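Long-range contacts in aminoglycoside acetyltransferase meta-AAC0020 (Uncultured bacterium, PDB 5F47), which probably transfers the acetyl group of acetyl-coenzyme A to an amino group of aminoglycoside antibiotics, a resistance reaction of GNAT-fold enzymes: residues I25-R29 and I42-L48; F57-V61 and A110-Y115; V69-Y75 and Y88-V94; G104-I108 and F137-T141. One frame throughout, in Å; residues are numbered along the deposited sequence. Where two conformers were deposited one is given.

Contact 1: I25-R29 and I42-L48; sequences IQLIR and IPDSEHL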
loop_
_atom_site.group_PDB
_atom_site.type_symbol
_atom_site.label_atom_id
_atom_site.label_comp_id
_atom_site.label_asym_id
_atom_site.label_seq_id
_atom_site.Cartn_x
_atom_site.Cartn_y
_atom_site.Cartn_z
ATOM N N ILE B 25 -11.931 -17.300 -0.310
ATOM C CA ILE B 25 -12.911 -17.151 0.766
ATOM C C ILE B 25 -12.444 -17.877 2.023
ATOM O O ILE B 25 -12.563 -17.337 3.129
ATOM C CB ILE B 25 -14.294 -17.647 0.315
ATOM C CG1 ILE B 25 -14.845 -16.667 -0.721
ATOM C CG2 ILE B 25 -15.273 -17.765 1.502
ATOM C CD1 ILE B 25 -16.147 -17.111 -1.363
ATOM N N GLN B 26 -11.887 -19.077 1.871
ATOM C CA GLN B 26 -11.303 -19.773 3.027
ATOM C C GLN B 26 -10.222 -18.934 3.698
ATOM O O GLN B 26 -10.161 -18.856 4.933
ATOM C CB GLN B 26 -10.709 -21.122 2.621
ATOM C CG GLN B 26 -11.696 -22.230 2.366
ATOM C CD GLN B 26 -10.980 -23.507 1.961
ATOM O OE1 GLN B 26 -10.199 -24.071 2.737
ATOM N NE2 GLN B 26 -11.221 -23.955 0.734
ATOM N N LEU B 27 -9.361 -18.306 2.897
ATOM C CA LEU B 27 -8.316 -17.461 3.462
ATOM C C LEU B 27 -8.911 -16.264 4.199
ATOM O O LEU B 27 -8.456 -15.916 5.286
ATOM C CB LEU B 27 -7.349 -16.976 2.377
ATOM C CG LEU B 27 -6.205 -16.119 2.934
ATOM C CD1 LEU B 27 -5.356 -16.901 3.947
ATOM C CD2 LEU B 27 -5.333 -15.573 1.807
ATOM N N ILE B 28 -9.937 -15.651 3.614
ATOM C CA ILE B 28 -10.568 -14.493 4.234
ATOM C C ILE B 28 -11.179 -14.908 5.579
ATOM O O ILE B 28 -11.052 -14.184 6.564
ATOM C CB ILE B 28 -11.619 -13.876 3.308
ATOM C CG1 ILE B 28 -10.932 -13.265 2.082
ATOM C CG2 ILE B 28 -12.423 -12.800 4.052
ATOM C CD1 ILE B 28 -11.880 -12.995 0.916
ATOM N N ARG B 29 -11.798 -16.087 5.641
ATOM C CA ARG B 29 -12.304 -16.585 6.922
ATOM C C ARG B 29 -11.182 -16.859 7.914
ATOM O O ARG B 29 -11.358 -16.681 9.113
ATOM C CB ARG B 29 -13.133 -17.858 6.734
ATOM C CG ARG B 29 -14.440 -17.634 5.977
ATOM C CD ARG B 29 -15.303 -16.561 6.633
ATOM N NE ARG B 29 -16.630 -16.490 6.025
ATOM C CZ ARG B 29 -17.555 -15.596 6.362
ATOM N NH1 ARG B 29 -17.306 -14.690 7.306
ATOM N NH2 ARG B 29 -18.730 -15.606 5.748
ATOM N N ILE B 42 -18.721 -10.619 5.100
ATOM C CA ILE B 42 -17.879 -10.823 3.925
ATOM C C ILE B 42 -18.562 -10.156 2.714
ATOM O O ILE B 42 -19.773 -10.211 2.585
ATOM C CB ILE B 42 -17.603 -12.336 3.690
ATOM C CG1 ILE B 42 -16.468 -12.522 2.686
ATOM C CG2 ILE B 42 -18.882 -13.093 3.287
ATOM C CD1 ILE B 42 -15.982 -13.972 2.596
ATOM N N PRO B 43 -17.781 -9.465 1.860
ATOM C CA PRO B 43 -18.374 -8.899 0.640
ATOM C C PRO B 43 -18.947 -9.987 -0.255
ATOM O O PRO B 43 -18.575 -11.146 -0.080
ATOM C CB PRO B 43 -17.185 -8.219 -0.045
ATOM C CG PRO B 43 -16.232 -7.933 1.049
ATOM C CD PRO B 43 -16.376 -9.053 2.030
ATOM N N ASP B 44 -19.813 -9.646 -1.206
ATOM C CA ASP B 44 -20.363 -10.716 -2.025
ATOM C C ASP B 44 -19.330 -11.225 -3.016
ATOM O O ASP B 44 -18.268 -10.616 -3.231
ATOM C CB ASP B 44 -21.654 -10.297 -2.742
ATOM C CG ASP B 44 -21.440 -9.283 -3.848
ATOM O OD1 ASP B 44 -20.315 -8.789 -4.060
ATOM O OD2 ASP B 44 -22.445 -8.967 -4.522
ATOM N N SER B 45 -19.626 -12.379 -3.583
ATOM C CA SER B 45 -18.649 -13.104 -4.356
ATOM C C SER B 45 -18.361 -12.438 -5.691
ATOM O O SER B 45 -17.289 -12.617 -6.245
ATOM C CB SER B 45 -19.118 -14.539 -4.552
ATOM O OG SER B 45 -19.069 -15.218 -3.306
ATOM N N GLU B 46 -19.306 -11.666 -6.205
ATOM C CA GLU B 46 -19.046 -10.888 -7.409
ATOM C C GLU B 46 -17.878 -9.935 -7.177
ATOM O O GLU B 46 -16.968 -9.819 -8.004
ATOM C CB GLU B 46 -20.294 -10.112 -7.820
ATOM C CG GLU B 46 -20.088 -9.154 -8.977
ATOM C CD GLU B 46 -21.360 -8.402 -9.332
ATOM O OE1 GLU B 46 -22.450 -8.838 -8.901
ATOM O OE2 GLU B 46 -21.269 -7.374 -10.037
ATOM N N HIS B 47 -17.894 -9.254 -6.037
ATOM C CA HIS B 47 -16.818 -8.336 -5.696
ATOM C C HIS B 47 -15.495 -9.077 -5.496
ATOM O O HIS B 47 -14.437 -8.672 -6.011
ATOM C CB HIS B 47 -17.166 -7.538 -4.430
ATOM C CG HIS B 47 -16.020 -6.712 -3.932
ATOM N ND1 HIS B 47 -15.618 -5.558 -4.566
ATOM C CD2 HIS B 47 -15.159 -6.901 -2.906
ATOM C CE1 HIS B 47 -14.573 -5.055 -3.934
ATOM N NE2 HIS B 47 -14.256 -5.863 -2.937
ATOM N N LEU B 48 -15.545 -10.169 -4.740
ATOM C CA LEU B 48 -14.325 -10.901 -4.441
ATOM C C LEU B 48 -13.736 -11.519 -5.706
ATOM O O LEU B 48 -12.510 -11.565 -5.858
ATOM C CB LEU B 48 -14.593 -11.975 -3.385
ATOM C CG LEU B 48 -14.953 -11.457 -1.988
ATOM C CD1 LEU B 48 -15.251 -12.620 -1.056
ATOM C CD2 LEU B 48 -13.829 -10.576 -1.435
HETATM O O HOH W 1 -19.380 -12.760 6.968
#
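I42 is the bump in this contact, and helix 25-29 supplies the hollow. One helical turn separates I25 from I28, and the shallow groove between their branched side chains receives the tip of I42: its CD1 lies 4.0 Å from both I25 CG2 and I28 CG2. The fit is helped by the long, extended side chain of I42 (chi1 and chi2 both t), which lets a residue still in the loop reach the helix. The same two isoleucines also meet L48, whose CD1 wedges between them, 4.1 Å from I25 CG1 and 3.9 Å from I28 CD1, while CD2 is also 3.9 Å from I28 CD1. These are the two helices that link the first and second strands of the GNAT fold, and here the start of the second packs against the side of the first. D44 caps that start, its OD1 accepting from H47 N at 3.2 Å. Near the solvent, S45 is small enough to leave room for the tip of I25, its OG standing 4.0 Å from I25 CD1. R29 folds its guanidinium over I42, one face covering I42 CB and NH2 lying 3.5 Å from I42 CG2. Its NH1 forms a salt bridge with E32 and gives a hydrogen bond to a water that also accepts from I42 N. Y80 of the second subunit packs against I28, P43 and L48.

Contact 2: F57-V61 and A110-Y115; sequences FYVFV and ATNQFY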
loop_
_atom_site.group_PDB
_atom_site.type_symbol
_atom_site.label_atom_id
_atom_site.label_comp_id
_atom_site.label_asym_id
_atom_site.label_seq_id
_atom_site.Cartn_x
_atom_site.Cartn_y
_atom_site.Cartn_z
ATOM N N PHE B 57 -2.988 -7.921 -8.143
ATOM C CA PHE B 57 -3.320 -8.496 -6.848
ATOM C C PHE B 57 -2.996 -9.973 -6.885
ATOM O O PHE B 57 -3.450 -10.686 -7.776
ATOM C CB PHE B 57 -4.809 -8.271 -6.534
ATOM C CG PHE B 57 -5.241 -8.811 -5.214
ATOM C CD1 PHE B 57 -4.831 -8.189 -4.042
ATOM C CD2 PHE B 57 -6.075 -9.927 -5.136
ATOM C CE1 PHE B 57 -5.248 -8.670 -2.801
ATOM C CE2 PHE B 57 -6.495 -10.410 -3.908
ATOM C CZ PHE B 57 -6.081 -9.780 -2.736
ATOM N N TYR B 58 -2.194 -10.428 -5.932
ATOM C CA TYR B 58 -1.783 -11.832 -5.881
ATOM C C TYR B 58 -1.896 -12.387 -4.470
ATOM O O TYR B 58 -1.424 -11.782 -3.510
ATOM C CB TYR B 58 -0.350 -12.008 -6.381
ATOM C CG TYR B 58 -0.171 -11.786 -7.853
ATOM C CD1 TYR B 58 -0.491 -12.786 -8.762
ATOM C CD2 TYR B 58 0.341 -10.596 -8.336
ATOM C CE1 TYR B 58 -0.312 -12.602 -10.124
ATOM C CE2 TYR B 58 0.526 -10.405 -9.694
ATOM C CZ TYR B 58 0.192 -11.408 -10.578
ATOM O OH TYR B 58 0.381 -11.226 -11.928
ATOM N N VAL B 59 -2.469 -13.585 -4.383
ATOM C CA VAL B 59 -2.727 -14.264 -3.125
ATOM C C VAL B 59 -1.919 -15.553 -3.080
ATOM O O VAL B 59 -1.926 -16.331 -4.039
ATOM C CB VAL B 59 -4.220 -14.606 -2.961
ATOM C CG1 VAL B 59 -4.481 -15.237 -1.608
ATOM C CG2 VAL B 59 -5.084 -13.359 -3.131
ATOM N N PHE B 60 -1.201 -15.775 -1.984
ATOM C CA PHE B 60 -0.479 -17.031 -1.812
ATOM C C PHE B 60 -1.070 -17.766 -0.628
ATOM O O PHE B 60 -1.320 -17.156 0.410
ATOM C CB PHE B 60 1.012 -16.782 -1.595
ATOM C CG PHE B 60 1.706 -16.186 -2.788
ATOM C CD1 PHE B 60 1.590 -14.831 -3.058
ATOM C CD2 PHE B 60 2.450 -16.977 -3.641
ATOM C CE1 PHE B 60 2.216 -14.277 -4.159
ATOM C CE2 PHE B 60 3.086 -16.420 -4.742
ATOM C CZ PHE B 60 2.944 -15.064 -4.999
ATOM N N VAL B 61 -1.290 -19.065 -0.771
ATOM C CA VAL B 61 -1.855 -19.847 0.323
ATOM C C VAL B 61 -1.027 -21.066 0.687
ATOM O O VAL B 61 -0.239 -21.585 -0.108
ATOM C CB VAL B 61 -3.297 -20.306 0.006
ATOM C CG1 VAL B 61 -4.192 -19.090 -0.241
ATOM C CG2 VAL B 61 -3.348 -21.262 -1.183
ATOM N N ALA B 110 8.079 -17.895 -0.977
ATOM C CA ALA B 110 7.433 -18.102 -2.277
ATOM C C ALA B 110 7.018 -16.777 -2.904
ATOM O O ALA B 110 7.116 -16.578 -4.113
ATOM C CB ALA B 110 6.222 -19.018 -2.120
ATOM N N THR B 111 6.560 -15.871 -2.056
ATOM C CA THR B 111 6.104 -14.575 -2.508
ATOM C C THR B 111 7.264 -13.775 -3.064
ATOM O O THR B 111 7.183 -13.238 -4.172
ATOM C CB THR B 111 5.435 -13.820 -1.361
ATOM O OG1 THR B 111 4.275 -14.547 -0.960
ATOM C CG2 THR B 111 5.004 -12.408 -1.792
ATOM N N ASN B 112 8.351 -13.702 -2.303
ATOM C CA ASN B 112 9.502 -12.940 -2.775
ATOM C C ASN B 112 10.152 -13.569 -4.001
ATOM O O ASN B 112 10.652 -12.854 -4.868
ATOM C CB ASN B 112 10.520 -12.755 -1.652
ATOM C CG ASN B 112 9.996 -11.841 -0.572
ATOM O OD1 ASN B 112 8.951 -11.201 -0.749
ATOM N ND2 ASN B 112 10.701 -11.767 0.549
ATOM N N GLN B 113 10.153 -14.901 -4.084
ATOM C CA GLN B 113 10.637 -15.577 -5.272
ATOM C C GLN B 113 9.800 -15.204 -6.503
ATOM O O GLN B 113 10.336 -14.953 -7.583
ATOM C CB GLN B 113 10.609 -17.090 -5.062
ATOM C CG GLN B 113 11.043 -17.906 -6.277
ATOM C CD GLN B 113 12.500 -17.697 -6.655
ATOM O OE1 GLN B 113 13.347 -17.418 -5.803
ATOM N NE2 GLN B 113 12.798 -17.832 -7.944
ATOM N N PHE B 114 8.482 -15.193 -6.335
ATOM C CA PHE B 114 7.578 -14.815 -7.422
ATOM C C PHE B 114 7.856 -13.400 -7.956
ATOM O O PHE B 114 7.979 -13.200 -9.168
ATOM C CB PHE B 114 6.133 -14.921 -6.932
ATOM C CG PHE B 114 5.103 -14.472 -7.933
ATOM C CD1 PHE B 114 4.809 -15.257 -9.041
ATOM C CD2 PHE B 114 4.393 -13.289 -7.732
ATOM C CE1 PHE B 114 3.842 -14.851 -9.955
ATOM C CE2 PHE B 114 3.423 -12.889 -8.637
ATOM C CZ PHE B 114 3.152 -13.660 -9.734
ATOM N N TYR B 115 7.997 -12.441 -7.052
ATOM C CA TYR B 115 8.170 -11.063 -7.474
ATOM C C TYR B 115 9.595 -10.836 -7.974
ATOM O O TYR B 115 9.834 -9.962 -8.814
ATOM C CB TYR B 115 7.800 -10.118 -6.341
ATOM C CG TYR B 115 6.298 -9.995 -6.176
ATOM C CD1 TYR B 115 5.517 -9.524 -7.214
ATOM C CD2 TYR B 115 5.689 -10.338 -4.984
ATOM C CE1 TYR B 115 4.133 -9.387 -7.074
ATOM C CE2 TYR B 115 4.297 -10.203 -4.822
ATOM C CZ TYR B 115 3.545 -9.726 -5.870
ATOM O OH TYR B 115 2.179 -9.593 -5.735
#
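Along helix 110-115 the residues that meet the strand return with the helical period, and they face Y58 and F60, the alternate strand residues that point toward them. A110 comes first, a small residue that lets the backbone come close: its O is 4.1 Å from F60 CE2. T111 lies over the face of the F60 ring, its CA 4.2 Å from the ring centroid and 14° off the normal, a CH-pi contact. T111 OG1, 3.4 Å from F60 CD1, can be buried here because it bonds to L107 O one turn back. N112 and Q113 turn elsewhere, and F114 brings the helix back to the strand. This ring joins an aromatic cluster: it directs its edge at the face of Y58 (T-shaped, centroids 4.8 Å apart, planes at 65°) and offers its own face to the edge of F60 in an offset edge-to-face pair (5.5 Å, 69°). Y115 follows, its OH 3.3 Å from Y58 CD2 and hydrogen-bonded to S74 OG. The axes of the two segments approach to 10.0 Å, a gap that large rings suit. In this GNAT fold the helix thus covers one face of the central sheet, resting also on L72 of strand 67-77, on I13 and R15 of strand 11-15 and on V123 of strand 122-128, while L27 of helix 21-34 packs on V59 and V61 across the sheet.

Contact 3: V69-Y75 and Y88-V94; sequences VGGLTSY and YIYDLAV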
loop_
_atom_site.group_PDB
_atom_site.type_symbol
_atom_site.label_atom_id
_atom_site.label_comp_id
_atom_site.label_asym_id
_atom_site.label_seq_id
_atom_site.Cartn_x
_atom_site.Cartn_y
_atom_site.Cartn_z
ATOM N N VAL B 69 -4.441 -23.356 5.529
ATOM C CA VAL B 69 -3.962 -23.215 6.898
ATOM C C VAL B 69 -3.119 -21.950 7.062
ATOM O O VAL B 69 -2.598 -21.658 8.142
ATOM C CB VAL B 69 -3.154 -24.446 7.335
ATOM C CG1 VAL B 69 -4.071 -25.680 7.386
ATOM C CG2 VAL B 69 -1.964 -24.668 6.409
ATOM N N GLY B 70 -3.005 -21.187 5.985
ATOM C CA GLY B 70 -2.292 -19.928 6.043
ATOM C C GLY B 70 -2.321 -19.234 4.701
ATOM O O GLY B 70 -2.658 -19.844 3.692
ATOM N N GLY B 71 -2.010 -17.946 4.680
ATOM C CA GLY B 71 -1.862 -17.281 3.406
ATOM C C GLY B 71 -1.518 -15.823 3.546
ATOM O O GLY B 71 -1.500 -15.295 4.663
ATOM N N LEU B 72 -1.256 -15.179 2.415
ATOM C CA LEU B 72 -0.997 -13.751 2.420
ATOM C C LEU B 72 -1.556 -13.137 1.153
ATOM O O LEU B 72 -1.763 -13.810 0.149
ATOM C CB LEU B 72 0.503 -13.446 2.586
ATOM C CG LEU B 72 1.530 -13.714 1.488
ATOM C CD1 LEU B 72 1.435 -12.716 0.331
ATOM C CD2 LEU B 72 2.936 -13.666 2.105
ATOM N N THR B 73 -1.811 -11.839 1.224
ATOM C CA THR B 73 -2.327 -11.071 0.098
ATOM C C THR B 73 -1.295 -10.020 -0.254
ATOM O O THR B 73 -0.595 -9.514 0.634
ATOM C CB THR B 73 -3.658 -10.401 0.445
ATOM O OG1 THR B 73 -3.480 -9.617 1.640
ATOM C CG2 THR B 73 -4.732 -11.454 0.701
ATOM N N SER B 74 -1.198 -9.689 -1.542
ATOM C CA SER B 74 -0.190 -8.714 -1.961
ATOM C C SER B 74 -0.720 -7.881 -3.137
ATOM O O SER B 74 -1.479 -8.372 -3.974
ATOM C CB SER B 74 1.149 -9.417 -2.301
ATOM O OG SER B 74 1.008 -10.284 -3.411
ATOM N N TYR B 75 -0.340 -6.603 -3.139
ATOM C CA TYR B 75 -0.718 -5.634 -4.169
ATOM C C TYR B 75 0.513 -5.156 -4.917
ATOM O O TYR B 75 1.525 -4.799 -4.307
ATOM C CB TYR B 75 -1.401 -4.412 -3.542
ATOM C CG TYR B 75 -2.723 -4.696 -2.883
ATOM C CD1 TYR B 75 -2.773 -5.128 -1.560
ATOM C CD2 TYR B 75 -3.911 -4.516 -3.570
ATOM C CE1 TYR B 75 -3.992 -5.385 -0.936
ATOM C CE2 TYR B 75 -5.153 -4.769 -2.953
ATOM C CZ TYR B 75 -5.172 -5.219 -1.636
ATOM O OH TYR B 75 -6.376 -5.452 -1.004
ATOM N N TYR B 88 3.409 -4.919 -2.210
ATOM C CA TYR B 88 2.977 -4.601 -0.856
ATOM C C TYR B 88 2.252 -5.800 -0.285
ATOM O O TYR B 88 1.145 -6.096 -0.717
ATOM C CB TYR B 88 2.025 -3.394 -0.914
ATOM C CG TYR B 88 1.515 -2.856 0.384
ATOM C CD1 TYR B 88 2.100 -3.174 1.598
ATOM C CD2 TYR B 88 0.426 -1.995 0.386
ATOM C CE1 TYR B 88 1.609 -2.650 2.782
ATOM C CE2 TYR B 88 -0.060 -1.460 1.561
ATOM C CZ TYR B 88 0.537 -1.784 2.751
ATOM O OH TYR B 88 0.046 -1.244 3.909
ATOM N N ILE B 89 2.862 -6.500 0.663
ATOM C CA ILE B 89 2.144 -7.558 1.380
ATOM C C ILE B 89 1.212 -6.892 2.377
ATOM O O ILE B 89 1.668 -6.153 3.255
ATOM C CB ILE B 89 3.106 -8.506 2.109
ATOM C CG1 ILE B 89 3.988 -9.247 1.097
ATOM C CG2 ILE B 89 2.312 -9.517 2.959
ATOM C CD1 ILE B 89 5.123 -10.062 1.773
ATOM N N TYR B 90 -0.092 -7.133 2.236
ATOM C CA TYR B 90 -1.043 -6.439 3.069
ATOM C C TYR B 90 -1.413 -7.225 4.330
ATOM O O TYR B 90 -1.446 -6.661 5.430
ATOM C CB TYR B 90 -2.312 -6.098 2.255
ATOM C CG TYR B 90 -3.212 -5.177 3.027
ATOM C CD1 TYR B 90 -2.969 -3.803 3.063
ATOM C CD2 TYR B 90 -4.259 -5.688 3.790
ATOM C CE1 TYR B 90 -3.793 -2.954 3.826
ATOM C CE2 TYR B 90 -5.076 -4.853 4.552
ATOM C CZ TYR B 90 -4.841 -3.496 4.563
ATOM O OH TYR B 90 -5.672 -2.711 5.339
ATOM N N ASP B 91 -1.757 -8.501 4.157
ATOM C CA ASP B 91 -2.074 -9.397 5.282
ATOM C C ASP B 91 -1.319 -10.701 5.160
ATOM O O ASP B 91 -1.105 -11.185 4.067
ATOM C CB ASP B 91 -3.567 -9.740 5.329
ATOM C CG ASP B 91 -4.405 -8.716 6.048
ATOM O OD1 ASP B 91 -3.965 -8.137 7.075
ATOM O OD2 ASP B 91 -5.558 -8.518 5.593
ATOM N N LEU B 92 -0.948 -11.264 6.303
ATOM C CA LEU B 92 -0.376 -12.601 6.363
ATOM C C LEU B 92 -0.882 -13.253 7.645
ATOM O O LEU B 92 -0.825 -12.653 8.723
ATOM C CB LEU B 92 1.162 -12.549 6.329
ATOM C CG LEU B 92 1.945 -13.860 6.437
ATOM C CD1 LEU B 92 3.276 -13.727 5.727
ATOM C CD2 LEU B 92 2.175 -14.254 7.889
ATOM N N ALA B 93 -1.393 -14.472 7.535
ATOM C CA ALA B 93 -1.841 -15.180 8.714
ATOM C C ALA B 93 -1.649 -16.666 8.557
ATOM O O ALA B 93 -1.704 -17.198 7.449
ATOM C CB ALA B 93 -3.317 -14.869 9.017
ATOM N N VAL B 94 -1.441 -17.323 9.690
ATOM C CA VAL B 94 -1.363 -18.773 9.759
ATOM C C VAL B 94 -2.304 -19.253 10.857
ATOM O O VAL B 94 -2.376 -18.650 11.931
ATOM C CB VAL B 94 0.079 -19.243 10.017
ATOM C CG1 VAL B 94 0.141 -20.762 10.244
ATOM C CG2 VAL B 94 0.959 -18.849 8.846
#
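Backbone groups pair off along this antiparallel hairpin. At G71 and A93 the bonds are reciprocal, G71 N to A93 O (2.9 Å) and A93 N to G71 O (3.0 Å), and Y75 and Y88 repeat this, Y75 N to Y88 O (2.9 Å) and Y88 N to Y75 O (2.8 Å). Between them T73 faces one residue too many: T73 N gives to D91 O (3.0 Å), T73 O accepts from Y90 N (2.9 Å), and the left-over D91 N finds T73 OG1 at 3.2 Å. The extra residue, Y90, fits the beta bulge familiar from the fourth strand of GNAT enzymes, which in relatives lies beside the acetyl-coenzyme A site. A threonine suits the spot because its hydroxyl serves the displaced amide; that OG1 also bonds to the Y80 hydroxyl of the second subunit, as does D91 OD2. G70 leaves space for V94, while L72 meets L92, CD2 to CD1 at 3.6 Å. S74 OG bonds to Y115 OH and Y58 O, and Y88 OH to Q126 OE1.

Contact 4: G104-I108 and F137-T141; sequences GKKLI and FYRST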
loop_
_atom_site.group_PDB
_atom_site.type_symbol
_atom_site.label_atom_id
_atom_site.label_comp_id
_atom_site.label_asym_id
_atom_site.label_seq_id
_atom_site.Cartn_x
_atom_site.Cartn_y
_atom_site.Cartn_z
ATOM N N GLY B 104 4.534 -19.621 7.691
ATOM C CA GLY B 104 4.750 -18.220 7.363
ATOM C C GLY B 104 6.011 -17.969 6.564
ATOM O O GLY B 104 6.018 -17.244 5.570
ATOM N N LYS B 105 7.104 -18.582 7.008
ATOM C CA LYS B 105 8.374 -18.417 6.307
ATOM C C LYS B 105 8.308 -18.912 4.867
ATOM O O LYS B 105 8.860 -18.282 3.975
ATOM C CB LYS B 105 9.487 -19.141 7.048
ATOM C CG LYS B 105 9.927 -18.446 8.322
ATOM C CD LYS B 105 11.038 -19.229 8.990
ATOM C CE LYS B 105 11.466 -18.572 10.295
ATOM N NZ LYS B 105 12.465 -19.406 11.020
ATOM N N LYS B 106 7.642 -20.042 4.642
ATOM C CA LYS B 106 7.531 -20.569 3.285
ATOM C C LYS B 106 6.633 -19.696 2.415
ATOM O O LYS B 106 6.898 -19.550 1.227
ATOM C CB LYS B 106 7.030 -22.019 3.308
ATOM C CG LYS B 106 8.078 -23.012 3.813
ATOM C CD LYS B 106 7.490 -24.390 4.080
ATOM C CE LYS B 106 8.598 -25.352 4.505
ATOM N NZ LYS B 106 8.129 -26.689 4.970
ATOM N N LEU B 107 5.610 -19.071 3.005
ATOM C CA LEU B 107 4.770 -18.135 2.268
ATOM C C LEU B 107 5.578 -16.907 1.822
ATOM O O LEU B 107 5.480 -16.475 0.671
ATOM C CB LEU B 107 3.566 -17.694 3.130
ATOM C CG LEU B 107 2.445 -18.734 3.247
ATOM C CD1 LEU B 107 1.469 -18.352 4.340
ATOM C CD2 LEU B 107 1.727 -18.918 1.899
ATOM N N ILE B 108 6.379 -16.352 2.733
ATOM C CA ILE B 108 7.206 -15.198 2.402
ATOM C C ILE B 108 8.249 -15.552 1.341
ATOM O O ILE B 108 8.437 -14.797 0.381
ATOM C CB ILE B 108 7.899 -14.636 3.655
ATOM C CG1 ILE B 108 6.864 -13.969 4.569
ATOM C CG2 ILE B 108 9.030 -13.632 3.281
ATOM C CD1 ILE B 108 6.249 -12.690 4.001
ATOM N N PHE B 137 8.142 -12.723 13.993
ATOM C CA PHE B 137 8.055 -13.478 12.748
ATOM C C PHE B 137 8.789 -12.779 11.601
ATOM O O PHE B 137 9.648 -13.395 10.943
ATOM C CB PHE B 137 6.596 -13.719 12.320
ATOM C CG PHE B 137 6.497 -14.256 10.919
ATOM C CD1 PHE B 137 6.821 -15.590 10.653
ATOM C CD2 PHE B 137 6.205 -13.407 9.859
ATOM C CE1 PHE B 137 6.790 -16.072 9.362
ATOM C CE2 PHE B 137 6.188 -13.892 8.571
ATOM C CZ PHE B 137 6.471 -15.211 8.318
ATOM N N TYR B 138 8.474 -11.512 11.346
ATOM C CA TYR B 138 9.090 -10.859 10.192
ATOM C C TYR B 138 10.603 -10.735 10.380
ATOM O O TYR B 138 11.360 -10.852 9.419
ATOM C CB TYR B 138 8.454 -9.494 9.913
ATOM C CG TYR B 138 7.075 -9.637 9.305
ATOM C CD1 TYR B 138 6.905 -10.213 8.054
ATOM C CD2 TYR B 138 5.949 -9.208 9.983
ATOM C CE1 TYR B 138 5.651 -10.368 7.495
ATOM C CE2 TYR B 138 4.682 -9.364 9.428
ATOM C CZ TYR B 138 4.549 -9.950 8.187
ATOM O OH TYR B 138 3.299 -10.102 7.611
ATOM N N ARG B 139 11.044 -10.561 11.617
ATOM C CA ARG B 139 12.475 -10.430 11.871
ATOM C C ARG B 139 13.210 -11.740 11.655
ATOM O O ARG B 139 14.441 -11.747 11.625
ATOM C CB ARG B 139 12.697 -9.895 13.278
ATOM C CG ARG B 139 12.316 -8.434 13.371
ATOM C CD ARG B 139 12.127 -7.960 14.804
ATOM N NE ARG B 139 11.855 -6.519 14.827
ATOM C CZ ARG B 139 11.286 -5.863 15.831
ATOM N NH1 ARG B 139 10.879 -6.513 16.916
ATOM N NH2 ARG B 139 11.104 -4.544 15.743
ATOM N N SER B 140 12.467 -12.830 11.469
ATOM C CA SER B 140 13.059 -14.145 11.218
ATOM C C SER B 140 13.082 -14.516 9.733
ATOM O O SER B 140 13.450 -15.641 9.371
ATOM C CB SER B 140 12.299 -15.227 11.996
ATOM O OG SER B 140 11.080 -15.574 11.351
ATOM N N THR B 141 12.684 -13.580 8.874
ATOM C CA THR B 141 12.594 -13.837 7.434
ATOM C C THR B 141 13.710 -13.159 6.642
ATOM O O THR B 141 13.628 -13.051 5.428
ATOM C CB THR B 141 11.230 -13.371 6.863
ATOM O OG1 THR B 141 11.102 -11.948 7.019
ATOM C CG2 THR B 141 10.080 -14.084 7.588
HETATM O O HOH W 2 14.104 -18.445 8.407
#
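G104 has no side chain, and the F137 ring occupies the place where one would be: a modelled CB would stand 2.5 Å from F137 CE1, a clash. With chi1 in t, F137 sends its ring edge-on to the helix backbone, CZ 3.3 Å from G104 C and CE1 3.5 Å from K105 N. I108, one turn on, takes the m,m rotamer, which sets CG1 4.0 Å from F137 CZ and CD1 4.2 Å from Y138 CE1. Y138 starts out from CA in the direction away from the helix, yet its chi1 of -74° leaves the ring edge beside I108. K105 is extended beyond its m chi1, so its aliphatic length passes F137 and CE reaches 3.2 Å from S140 OG; a water bridges NZ, through a weak bond, to S140 O. A type I turn from Y138 to T141 follows, and both hydroxyl residues adopt p, which curls them back onto carbonyls: S140 OG to F137 O at 2.6 Å in the conformer given, T141 OG1 to Y138 O at 2.7 Å. G104 closes the Q-R-Q-G-I-G sequence, the GNAT signature that in relatives binds the coenzyme A pyrophosphate at the start of this helix. Here helix 103-117 and the end of helix 132-138 lie together over L92 and I89 of strand 86-94, with Y138 also on V125 and A127 of strand 122-128.

How the contacts relate
From the N terminus, contact 1 closes first, a short loop that pairs the two helices between strands 11-15 and 57-64, and it is complete before any other opens. Contact 2 opens next on strand 57-64; within its span contact 3 opens and closes, joining the hairpin strands 67-77 and 86-94. Contact 4 then begins on helix 103-117 before contact 2 has ended on the same helix, so the two cross; it closes beyond strand 122-128, tying in helix 132-138. The sheet lies between contacts 1 and 4: L27 of 25-29 packs on V59 and G71, whereas L107 and I108 of 104-108 touch V61, G71 and L92, and the two do not touch.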